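Local coordinates for separin (Saccharomyces cerevisiae, PDB 5U1T), which cleaves the MCD1/SCC1 subunit of cohesin at the onset of anaphase as a caspase-like cysteine protease, kept inactive by securin during most of the cell cycle, at residues A[1497-1502]-A[1526-1531]; A[1465-1470]-A[1491-1496]. All coordinates share one frame; numbering follows the deposited sequence.

From the N terminus, strand 1465-1469 leads through helix 1480-1483 to strand 1492-1494, and contact 2 closes this beta-alpha-beta unit by pairing the two strands side by side. Contact 1 opens directly afterwards: the loop 1497-1502, which starts at the presumed active-site C1497, is met again after helix 1513-1519 when the chain returns along strand 1524-1528 and leaves its end through 1529-1531. The two closures therefore follow in series, neither nested nor crossed. They join within one mixed six-stranded sheet, where L1526 N bonds to S1492 O and the side chains of L1526 and L1495 touch, so three consecutive strands and the loop holding C1497 form one largely buried unit.

Contact 1: A[1497-1502]-A[1526-1531]; sequences CSSAAM and LGNLWD
D1531 reaches S1498 and C1497 with its side chain, while A1500 presses its methyl group against the backbone of N1528; together they fix a type I beta turn, S1498 to A1501, to the end of strand 1524-1528, an inner strand of the sheet in this caspase-like protease fold. C1497, which opens the loop, is by similarity the catalytic cysteine, and an apolar side chain of another protein's chain packs on it. D1531 CG stands anti to its own carbonyl carbon (chi1 -55°), and OD1 is hydrogen-bonded to S1498 OG, although the modelled separation is too short for its length to be trusted. CB of the same aspartate lies 3.8 Å from C1497 SG, so one short acidic residue touches both the cysteine and the first hydroxyl of the turn. S1498 also donates its backbone N to W1530 O at 3.0 Å, approaching from well above the carbonyl plane.

Alanine suits position 1500 because its side chain points toward the strand, where a methyl suffices to cover the backbone, A1500 CB lying 3.2 Å from N1528 O. That same oxygen accepts A1500 N at 2.7 Å through a bent bond, so peptide and methyl of A1500 face one carbonyl. N1528 thus bonds to the turn through its O and to G1496 O, just before the cysteine, through its ND2.

The hydroxyl of S1499 has a single hydrogen, which can serve L1494 O or G1496 O or be shared between them. A chi1 of 46° sets OG where it also meets the strand. Glycine at 1527 has no side chain to push into this space, and S1499 OG sits 3.2 Å from G1527 CA while accepting N1528 N at 3.0 Å, nearly straight at 161°.

Contact 2: A[1465-1470]-A[1491-1496]; sequences LFVYIG and PSFLLG
L1465 and F1493 cross at about a right angle, with CD1 of the leucine 3.6 Å from CE2 of the ring, over one face of a parallel strand pair that belongs to a beta-alpha-beta unit. V1467 stands on the same face of the sheet: its CB lies 4.1 Å from F1493 CB, and its CG1 comes to the edge of the phenylalanine ring, near the ring plane. V1467, beta-branched as suits a strand, thus lies beside a ring that L1544 and M1548 of helix 1534-1548 also touch.

F1466, Y1468, S1492 and L1494 point to the other face. F1466 CG is anti to the backbone N (chi1 176°), and CD2 of its ring meets S1492 OG at 3.6 Å, an oblique approach. Serine is small, so the ring lies alongside it.

Between the strands, F1466 N donates to P1491 O at 3.0 Å, F1493 N to F1466 O at 2.8 Å and Y1468 N to F1493 O at 3.1 Å. The pairing then weakens: L1495 N to Y1468 O is a weak bond, and inverse gamma turns centred on L1494 and L1495 mark the approach to C1497. Backbone polarity is thus satisfied between the strands while mostly apolar groups line both faces, and the buried hydroxyls of S1492 and Y1468 are met by A1490 O and H1471 O, implying an apolar core with its few polar ends paired.

Contact 1: A[1497-1502]-A[1526-1531]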
loop_
_atom_site.group_PDB
_atom_site.type_symbol
_atom_site.label_atom_id
_atom_site.label_comp_id
_atom_site.label_asym_id
_atom_site.label_seq_id
_atom_site.Cartn_x
_atom_site.Cartn_y
_atom_site.Cartn_z
ATOM N N CYS A 1497 3.755 -8.531 46.232
ATOM C CA CYS A 1497 4.969 -8.290 45.455
ATOM C C CYS A 1497 4.751 -7.360 44.276
ATOM O O CYS A 1497 3.982 -7.669 43.367
ATOM C CB CYS A 1497 5.544 -9.601 44.925
ATOM S SG CYS A 1497 6.445 -10.545 46.130
ATOM N N SER A 1498 5.437 -6.226 44.311
ATOM C CA SER A 1498 5.576 -5.321 43.169
ATOM C C SER A 1498 4.272 -4.748 42.638
ATOM O O SER A 1498 4.207 -4.373 41.475
ATOM C CB SER A 1498 6.308 -6.024 42.027
ATOM O OG SER A 1498 7.696 -6.119 42.278
ATOM N N SER A 1499 3.252 -4.643 43.482
ATOM C CA SER A 1499 2.023 -3.974 43.072
ATOM C C SER A 1499 2.232 -2.507 42.654
ATOM O O SER A 1499 1.571 -2.030 41.727
ATOM C CB SER A 1499 0.997 -4.041 44.191
ATOM O OG SER A 1499 1.605 -3.710 45.416
ATOM N N ALA A 1500 3.146 -1.797 43.318
ATOM C CA ALA A 1500 3.418 -0.402 42.969
ATOM C C ALA A 1500 4.654 -0.240 42.083
ATOM O O ALA A 1500 5.097 0.881 41.828
ATOM C CB ALA A 1500 3.571 0.431 44.222
ATOM N N ALA A 1501 5.222 -1.341 41.613
ATOM C CA ALA A 1501 6.385 -1.239 40.741
ATOM C C ALA A 1501 5.962 -0.723 39.376
ATOM O O ALA A 1501 4.771 -0.729 39.048
ATOM C CB ALA A 1501 7.088 -2.572 40.614
ATOM N N MET A 1502 6.935 -0.258 38.599
ATOM C CA MET A 1502 6.686 0.264 37.269
ATOM C C MET A 1502 7.777 -0.168 36.308
ATOM O O MET A 1502 8.963 -0.027 36.612
ATOM C CB MET A 1502 6.596 1.785 37.291
ATOM C CG MET A 1502 5.358 2.285 37.982
ATOM S SD MET A 1502 4.542 3.632 37.126
ATOM C CE MET A 1502 5.473 5.030 37.743
ATOM N N LEU A 1526 -2.522 1.605 47.978
ATOM C CA LEU A 1526 -1.290 1.308 48.683
ATOM C C LEU A 1526 -0.652 0.035 48.128
ATOM O O LEU A 1526 -1.287 -1.017 48.118
ATOM C CB LEU A 1526 -1.588 1.180 50.179
ATOM C CG LEU A 1526 -0.489 0.981 51.223
ATOM C CD1 LEU A 1526 -1.010 1.393 52.620
ATOM C CD2 LEU A 1526 -0.017 -0.476 51.247
ATOM N N GLY A 1527 0.599 0.128 47.672
ATOM C CA GLY A 1527 1.297 -1.022 47.126
ATOM C C GLY A 1527 2.767 -1.054 47.480
ATOM O O GLY A 1527 3.231 -0.225 48.248
ATOM N N ASN A 1528 3.495 -2.018 46.927
ATOM C CA ASN A 1528 4.938 -2.130 47.139
ATOM C C ASN A 1528 5.712 -1.788 45.903
ATOM O O ASN A 1528 5.313 -2.144 44.815
ATOM C CB ASN A 1528 5.335 -3.537 47.570
ATOM C CG ASN A 1528 4.739 -3.929 48.894
ATOM O OD1 ASN A 1528 4.916 -3.237 49.902
ATOM N ND2 ASN A 1528 4.016 -5.058 48.904
ATOM N N LEU A 1529 6.849 -1.137 46.086
ATOM C CA LEU A 1529 7.671 -0.666 44.978
ATOM C C LEU A 1529 8.452 -1.787 44.310
ATOM O O LEU A 1529 8.889 -1.642 43.185
ATOM C CB LEU A 1529 8.640 0.408 45.465
ATOM C CG LEU A 1529 8.062 1.737 45.917
ATOM C CD1 LEU A 1529 9.171 2.513 46.593
ATOM C CD2 LEU A 1529 7.480 2.519 44.755
ATOM N N TRP A 1530 8.629 -2.897 45.015
ATOM C CA TRP A 1530 9.327 -4.060 44.472
ATOM C C TRP A 1530 8.831 -5.337 45.146
ATOM O O TRP A 1530 7.858 -5.292 45.895
ATOM C CB TRP A 1530 10.835 -3.910 44.644
ATOM C CG TRP A 1530 11.219 -3.419 46.005
ATOM C CD1 TRP A 1530 11.242 -4.140 47.161
ATOM C CD2 TRP A 1530 11.648 -2.094 46.353
ATOM N NE1 TRP A 1530 11.657 -3.347 48.209
ATOM C CE2 TRP A 1530 11.907 -2.087 47.738
ATOM C CE3 TRP A 1530 11.840 -0.917 45.624
ATOM C CZ2 TRP A 1530 12.346 -0.953 48.406
ATOM C CZ3 TRP A 1530 12.266 0.210 46.289
ATOM C CH2 TRP A 1530 12.519 0.185 47.668
ATOM N N ASP A 1531 9.483 -6.470 44.891
ATOM C CA ASP A 1531 9.026 -7.718 45.489
ATOM C C ASP A 1531 9.412 -7.765 46.954
ATOM O O ASP A 1531 10.494 -7.318 47.340
ATOM C CB ASP A 1531 9.591 -8.954 44.776
ATOM C CG ASP A 1531 9.315 -8.968 43.277
ATOM O OD1 ASP A 1531 8.356 -8.307 42.819
ATOM O OD2 ASP A 1531 10.078 -9.649 42.556
#

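Contact 2: A[1465-1470]-A[1491-1496]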
loop_
_atom_site.group_PDB
_atom_site.type_symbol
_atom_site.label_atom_id
_atom_site.label_comp_id
_atom_site.label_asym_id
_atom_site.label_seq_id
_atom_site.Cartn_x
_atom_site.Cartn_y
_atom_site.Cartn_z
ATOM N N LEU A 1465 -13.968 -0.721 51.290
ATOM C CA LEU A 1465 -12.563 -1.070 51.381
ATOM C C LEU A 1465 -12.245 -2.290 50.531
ATOM O O LEU A 1465 -12.963 -3.287 50.566
ATOM C CB LEU A 1465 -12.174 -1.337 52.827
ATOM C CG LEU A 1465 -10.767 -1.902 52.979
ATOM C CD1 LEU A 1465 -9.749 -0.888 52.492
ATOM C CD2 LEU A 1465 -10.497 -2.282 54.412
ATOM N N PHE A 1466 -11.170 -2.205 49.762
ATOM C CA PHE A 1466 -10.680 -3.354 49.023
ATOM C C PHE A 1466 -9.293 -3.762 49.503
ATOM O O PHE A 1466 -8.367 -2.958 49.455
ATOM C CB PHE A 1466 -10.639 -3.050 47.532
ATOM C CG PHE A 1466 -10.050 -4.152 46.723
ATOM C CD1 PHE A 1466 -10.818 -5.239 46.357
ATOM C CD2 PHE A 1466 -8.725 -4.117 46.341
ATOM C CE1 PHE A 1466 -10.273 -6.266 45.619
ATOM C CE2 PHE A 1466 -8.174 -5.142 45.604
ATOM C CZ PHE A 1466 -8.947 -6.213 45.237
ATOM N N VAL A 1467 -9.131 -4.995 49.977
ATOM C CA VAL A 1467 -7.795 -5.449 50.362
ATOM C C VAL A 1467 -7.438 -6.755 49.651
ATOM O O VAL A 1467 -8.276 -7.636 49.495
ATOM C CB VAL A 1467 -7.653 -5.588 51.904
ATOM C CG1 VAL A 1467 -8.857 -5.001 52.605
ATOM C CG2 VAL A 1467 -7.398 -7.025 52.329
ATOM N N TYR A 1468 -6.189 -6.845 49.191
ATOM C CA TYR A 1468 -5.734 -7.931 48.325
ATOM C C TYR A 1468 -4.351 -8.423 48.725
ATOM O O TYR A 1468 -3.411 -7.654 48.734
ATOM C CB TYR A 1468 -5.717 -7.464 46.868
ATOM C CG TYR A 1468 -5.030 -8.399 45.878
ATOM C CD1 TYR A 1468 -3.661 -8.309 45.628
ATOM C CD2 TYR A 1468 -5.752 -9.345 45.173
ATOM C CE1 TYR A 1468 -3.036 -9.151 44.715
ATOM C CE2 TYR A 1468 -5.136 -10.188 44.257
ATOM C CZ TYR A 1468 -3.780 -10.085 44.029
ATOM O OH TYR A 1468 -3.176 -10.926 43.118
ATOM N N ILE A 1469 -4.228 -9.712 49.026
ATOM C CA ILE A 1469 -2.933 -10.311 49.346
ATOM C C ILE A 1469 -2.559 -11.439 48.362
ATOM O O ILE A 1469 -3.215 -12.470 48.294
ATOM C CB ILE A 1469 -2.919 -10.865 50.791
ATOM C CG1 ILE A 1469 -3.444 -9.817 51.775
ATOM C CG2 ILE A 1469 -1.528 -11.333 51.180
ATOM C CD1 ILE A 1469 -3.253 -10.184 53.208
ATOM N N GLY A 1470 -1.491 -11.236 47.608
ATOM C CA GLY A 1470 -1.045 -12.201 46.623
ATOM C C GLY A 1470 -0.157 -11.431 45.673
ATOM O O GLY A 1470 0.107 -10.258 45.934
ATOM N N PRO A 1491 -10.794 2.402 48.171
ATOM C CA PRO A 1491 -9.451 2.470 48.756
ATOM C C PRO A 1491 -8.828 1.077 48.790
ATOM O O PRO A 1491 -9.402 0.179 49.388
ATOM C CB PRO A 1491 -9.714 3.006 50.167
ATOM C CG PRO A 1491 -10.936 3.846 50.018
ATOM C CD PRO A 1491 -11.782 3.162 48.962
ATOM N N SER A 1492 -7.688 0.882 48.147
ATOM C CA SER A 1492 -7.149 -0.462 48.008
ATOM C C SER A 1492 -5.830 -0.694 48.748
ATOM O O SER A 1492 -4.902 0.106 48.657
ATOM C CB SER A 1492 -6.975 -0.784 46.529
ATOM O OG SER A 1492 -8.190 -0.579 45.837
ATOM N N PHE A 1493 -5.767 -1.794 49.493
ATOM C CA PHE A 1493 -4.513 -2.275 50.065
ATOM C C PHE A 1493 -3.914 -3.374 49.170
ATOM O O PHE A 1493 -4.138 -4.562 49.400
ATOM C CB PHE A 1493 -4.724 -2.808 51.494
ATOM C CG PHE A 1493 -5.009 -1.740 52.516
ATOM C CD1 PHE A 1493 -4.040 -0.827 52.877
ATOM C CD2 PHE A 1493 -6.240 -1.657 53.130
ATOM C CE1 PHE A 1493 -4.301 0.156 53.821
ATOM C CE2 PHE A 1493 -6.500 -0.672 54.080
ATOM C CZ PHE A 1493 -5.531 0.233 54.419
ATOM N N LEU A 1494 -3.174 -2.976 48.142
ATOM C CA LEU A 1494 -2.512 -3.928 47.249
ATOM C C LEU A 1494 -1.276 -4.540 47.909
ATOM O O LEU A 1494 -0.152 -4.305 47.463
ATOM C CB LEU A 1494 -2.102 -3.238 45.934
ATOM C CG LEU A 1494 -3.041 -3.248 44.729
ATOM C CD1 LEU A 1494 -4.331 -2.554 45.043
ATOM C CD2 LEU A 1494 -2.382 -2.600 43.527
ATOM N N LEU A 1495 -1.464 -5.316 48.969
ATOM C CA LEU A 1495 -0.321 -5.808 49.749
ATOM C C LEU A 1495 0.376 -7.025 49.119
ATOM O O LEU A 1495 0.429 -8.094 49.728
ATOM C CB LEU A 1495 -0.764 -6.162 51.171
ATOM C CG LEU A 1495 -1.796 -5.247 51.836
ATOM C CD1 LEU A 1495 -2.222 -5.769 53.220
ATOM C CD2 LEU A 1495 -1.254 -3.841 51.937
ATOM N N GLY A 1496 0.920 -6.865 47.915
ATOM C CA GLY A 1496 1.635 -7.952 47.263
ATOM C C GLY A 1496 2.939 -7.541 46.596
ATOM O O GLY A 1496 3.198 -6.352 46.418
#